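Local coordinates for protein Thf1 (Thermosynechococcus elongatus, PDB 5MJR) that may be involved in photosynthetic membrane biogenesis and associates with the FtsH protease complex involved in photosystem II repair, at residues Y65-V74 against Q107-W115. Residues are numbered along the deposited sequence; the frame is centred on the assembly and turned at random.
Sequences YSPLFALGVV and QLKEDAASW
The indole of W115 receives L71 CD2 over one face, 3.6 Å from the centroid of its five-membered ring in a CH-pi contact, while P67 O sits at its edge, near the ring plane, and accepts from W115 NE1 at 3.1 Å. That donor stands above the carbonyl plane of P67, and L71 N, the usual helical partner, reaches the same oxygen from the opposite face. At the Y65 ring, D111 OD2 lies at the edge in plane; with CG anti to the backbone N (chi1 176°), the phenol extends to D111, and Y65 OH donates to the anti lone pair of D111 OD2 at 2.7 Å. In this all-helical protein the contact sets the first turns of helix 67-80, with S66 at the N-cap position, almost squarely across helix 105-113, the segment axes 7.8 Å apart at 101°. A70 CB meets D111 CB at 3.7 Å, and the CB of A112 is wedged between L71 CD1 and V74 CG2. Replacing W115 with an alanine would probably leave P67 O without the indole donor and open a gap beside L71 CD2. Farther along, L108 spreads its methyls, CD1 against Y65 CE2 and CD2 against V73 CG1 (both 3.8 Å).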
loop_
_atom_site.group_PDB
_atom_site.type_symbol
_atom_site.label_atom_id
_atom_site.label_comp_id
_atom_site.label_asym_id
_atom_site.label_seq_id
_atom_site.Cartn_x
_atom_site.Cartn_y
_atom_site.Cartn_z
ATOM N N TYR A 65 -11.250 4.626 0.789
ATOM C CA TYR A 65 -9.895 5.086 0.602
ATOM C C TYR A 65 -9.408 5.869 1.802
ATOM O O TYR A 65 -10.119 6.643 2.397
ATOM C CB TYR A 65 -9.832 6.030 -0.590
ATOM C CG TYR A 65 -8.541 6.706 -0.905
ATOM C CD1 TYR A 65 -8.183 7.844 -0.238
ATOM C CD2 TYR A 65 -7.677 6.175 -1.839
ATOM C CE1 TYR A 65 -6.959 8.477 -0.467
ATOM C CE2 TYR A 65 -6.458 6.812 -2.065
ATOM C CZ TYR A 65 -6.068 7.933 -1.399
ATOM O OH TYR A 65 -4.909 8.573 -1.692
ATOM N N SER A 66 -8.099 5.675 2.122
ATOM C CA SER A 66 -7.435 6.511 3.081
ATOM C C SER A 66 -5.977 6.598 2.719
ATOM O O SER A 66 -5.514 5.790 1.915
ATOM C CB SER A 66 -7.551 5.902 4.482
ATOM O OG SER A 66 -6.780 4.766 4.622
ATOM N N PRO A 67 -5.172 7.437 3.362
ATOM C CA PRO A 67 -3.719 7.474 3.101
ATOM C C PRO A 67 -2.988 6.211 3.427
ATOM O O PRO A 67 -1.884 6.017 2.885
ATOM C CB PRO A 67 -3.239 8.682 3.879
ATOM C CG PRO A 67 -4.464 9.549 3.959
ATOM C CD PRO A 67 -5.635 8.597 4.139
ATOM N N LEU A 68 -3.543 5.360 4.292
ATOM C CA LEU A 68 -2.884 4.082 4.607
ATOM C C LEU A 68 -2.947 3.180 3.331
ATOM O O LEU A 68 -1.982 2.481 3.015
ATOM C CB LEU A 68 -3.489 3.409 5.783
ATOM C CG LEU A 68 -2.922 2.079 6.242
ATOM C CD1 LEU A 68 -1.489 2.258 6.691
ATOM C CD2 LEU A 68 -3.768 1.435 7.324
ATOM N N PHE A 69 -4.130 3.140 2.709
ATOM C CA PHE A 69 -4.236 2.432 1.428
ATOM C C PHE A 69 -3.329 3.033 0.355
ATOM O O PHE A 69 -2.666 2.254 -0.347
ATOM C CB PHE A 69 -5.711 2.480 1.008
ATOM C CG PHE A 69 -5.988 1.916 -0.388
ATOM C CD1 PHE A 69 -6.057 0.621 -0.621
ATOM C CD2 PHE A 69 -6.119 2.815 -1.403
ATOM C CE1 PHE A 69 -6.285 0.163 -1.975
ATOM C CE2 PHE A 69 -6.403 2.444 -2.692
ATOM C CZ PHE A 69 -6.476 1.127 -2.931
ATOM N N ALA A 70 -3.285 4.339 0.262
ATOM C CA ALA A 70 -2.398 4.963 -0.691
ATOM C C ALA A 70 -0.982 4.527 -0.532
ATOM O O ALA A 70 -0.257 4.165 -1.485
ATOM C CB ALA A 70 -2.502 6.465 -0.692
ATOM N N LEU A 71 -0.503 4.568 0.716
ATOM C CA LEU A 71 0.847 4.169 1.020
ATOM C C LEU A 71 1.072 2.703 0.655
ATOM O O LEU A 71 2.128 2.330 0.119
ATOM C CB LEU A 71 1.245 4.472 2.452
ATOM C CG LEU A 71 2.686 4.168 2.872
ATOM C CD1 LEU A 71 3.675 4.900 2.065
ATOM C CD2 LEU A 71 2.812 4.438 4.364
ATOM N N GLY A 72 0.105 1.827 0.953
ATOM C CA GLY A 72 0.248 0.473 0.606
ATOM C C GLY A 72 0.331 0.198 -0.898
ATOM O O GLY A 72 1.159 -0.588 -1.348
ATOM N N VAL A 73 -0.510 0.887 -1.697
ATOM C CA VAL A 73 -0.475 0.725 -3.154
ATOM C C VAL A 73 0.850 1.195 -3.701
ATOM O O VAL A 73 1.503 0.508 -4.523
ATOM C CB VAL A 73 -1.630 1.487 -3.802
ATOM C CG1 VAL A 73 -1.506 1.572 -5.338
ATOM C CG2 VAL A 73 -2.938 0.891 -3.461
ATOM N N VAL A 74 1.283 2.388 -3.269
ATOM C CA VAL A 74 2.547 2.941 -3.769
ATOM C C VAL A 74 3.705 2.034 -3.400
ATOM O O VAL A 74 4.586 1.751 -4.214
ATOM C CB VAL A 74 2.764 4.364 -3.213
ATOM C CG1 VAL A 74 4.185 4.862 -3.399
ATOM C CG2 VAL A 74 1.796 5.314 -3.898
ATOM N N GLN A 107 -2.668 12.249 -6.175
ATOM C CA GLN A 107 -3.218 12.142 -4.801
ATOM C C GLN A 107 -2.583 10.953 -4.106
ATOM O O GLN A 107 -2.164 11.070 -2.933
ATOM C CB GLN A 107 -4.736 11.992 -4.800
ATOM C CG GLN A 107 -5.344 11.892 -3.403
ATOM C CD GLN A 107 -6.822 11.775 -3.339
ATOM O OE1 GLN A 107 -7.505 11.616 -4.364
ATOM N NE2 GLN A 107 -7.371 11.795 -2.140
ATOM N N LEU A 108 -2.475 9.779 -4.755
ATOM C CA LEU A 108 -1.861 8.671 -4.059
ATOM C C LEU A 108 -0.391 9.004 -3.715
ATOM O O LEU A 108 0.087 8.593 -2.614
ATOM C CB LEU A 108 -1.924 7.361 -4.881
ATOM C CG LEU A 108 -3.188 6.542 -4.670
ATOM C CD1 LEU A 108 -4.438 7.219 -5.298
ATOM C CD2 LEU A 108 -2.965 5.114 -5.095
ATOM N N LYS A 109 0.341 9.601 -4.636
ATOM C CA LYS A 109 1.747 9.942 -4.377
ATOM C C LYS A 109 1.864 10.936 -3.224
ATOM O O LYS A 109 2.732 10.732 -2.321
ATOM C CB LYS A 109 2.426 10.489 -5.608
ATOM C CG LYS A 109 2.688 9.471 -6.687
ATOM C CD LYS A 109 3.328 10.295 -7.848
ATOM C CE LYS A 109 3.322 9.524 -9.039
ATOM N NZ LYS A 109 3.981 10.144 -10.237
ATOM N N GLU A 110 1.003 11.962 -3.164
ATOM C CA GLU A 110 1.125 12.909 -2.099
ATOM C C GLU A 110 0.724 12.264 -0.774
ATOM O O GLU A 110 1.335 12.530 0.280
ATOM C CB GLU A 110 0.304 14.114 -2.418
ATOM C CG GLU A 110 0.878 15.010 -3.520
ATOM C CD GLU A 110 0.172 16.320 -3.847
ATOM O OE1 GLU A 110 -0.576 16.848 -2.995
ATOM O OE2 GLU A 110 0.437 16.830 -4.971
ATOM N N ASP A 111 -0.305 11.428 -0.773
ATOM C CA ASP A 111 -0.743 10.753 0.454
ATOM C C ASP A 111 0.355 9.857 0.896
ATOM O O ASP A 111 0.647 9.758 2.140
ATOM C CB ASP A 111 -2.037 10.007 0.296
ATOM C CG ASP A 111 -3.257 10.881 0.505
ATOM O OD1 ASP A 111 -3.159 11.973 1.114
ATOM O OD2 ASP A 111 -4.342 10.494 0.071
ATOM N N ALA A 112 1.002 9.100 0.028
ATOM C CA ALA A 112 2.127 8.212 0.468
ATOM C C ALA A 112 3.226 9.117 1.086
ATOM O O ALA A 112 3.818 8.720 2.122
ATOM C CB ALA A 112 2.588 7.415 -0.713
ATOM N N ALA A 113 3.562 10.182 0.412
ATOM C CA ALA A 113 4.659 11.053 0.876
ATOM C C ALA A 113 4.339 11.700 2.222
ATOM O O ALA A 113 5.229 12.101 2.975
ATOM C CB ALA A 113 4.977 12.113 -0.176
ATOM N N SER A 114 3.052 11.907 2.511
ATOM C CA SER A 114 2.626 12.592 3.767
ATOM C C SER A 114 3.078 11.831 5.007
ATOM O O SER A 114 3.123 12.422 6.090
ATOM C CB SER A 114 1.128 12.856 3.799
ATOM O OG SER A 114 0.338 11.707 3.981
ATOM N N TRP A 115 3.377 10.548 4.883
ATOM C CA TRP A 115 3.879 9.780 6.022
ATOM C C TRP A 115 5.312 10.127 6.399
ATOM O O TRP A 115 5.768 9.743 7.496
ATOM C CB TRP A 115 3.683 8.303 5.713
ATOM C CG TRP A 115 2.285 7.833 5.616
ATOM C CD1 TRP A 115 1.512 7.788 4.480
ATOM C CD2 TRP A 115 1.477 7.292 6.631
ATOM N NE1 TRP A 115 0.306 7.261 4.736
ATOM C CE2 TRP A 115 0.218 6.933 6.067
ATOM C CE3 TRP A 115 1.648 7.091 7.988
ATOM C CZ2 TRP A 115 -0.810 6.363 6.787
ATOM C CZ3 TRP A 115 0.656 6.544 8.727
ATOM C CH2 TRP A 115 -0.587 6.215 8.140
#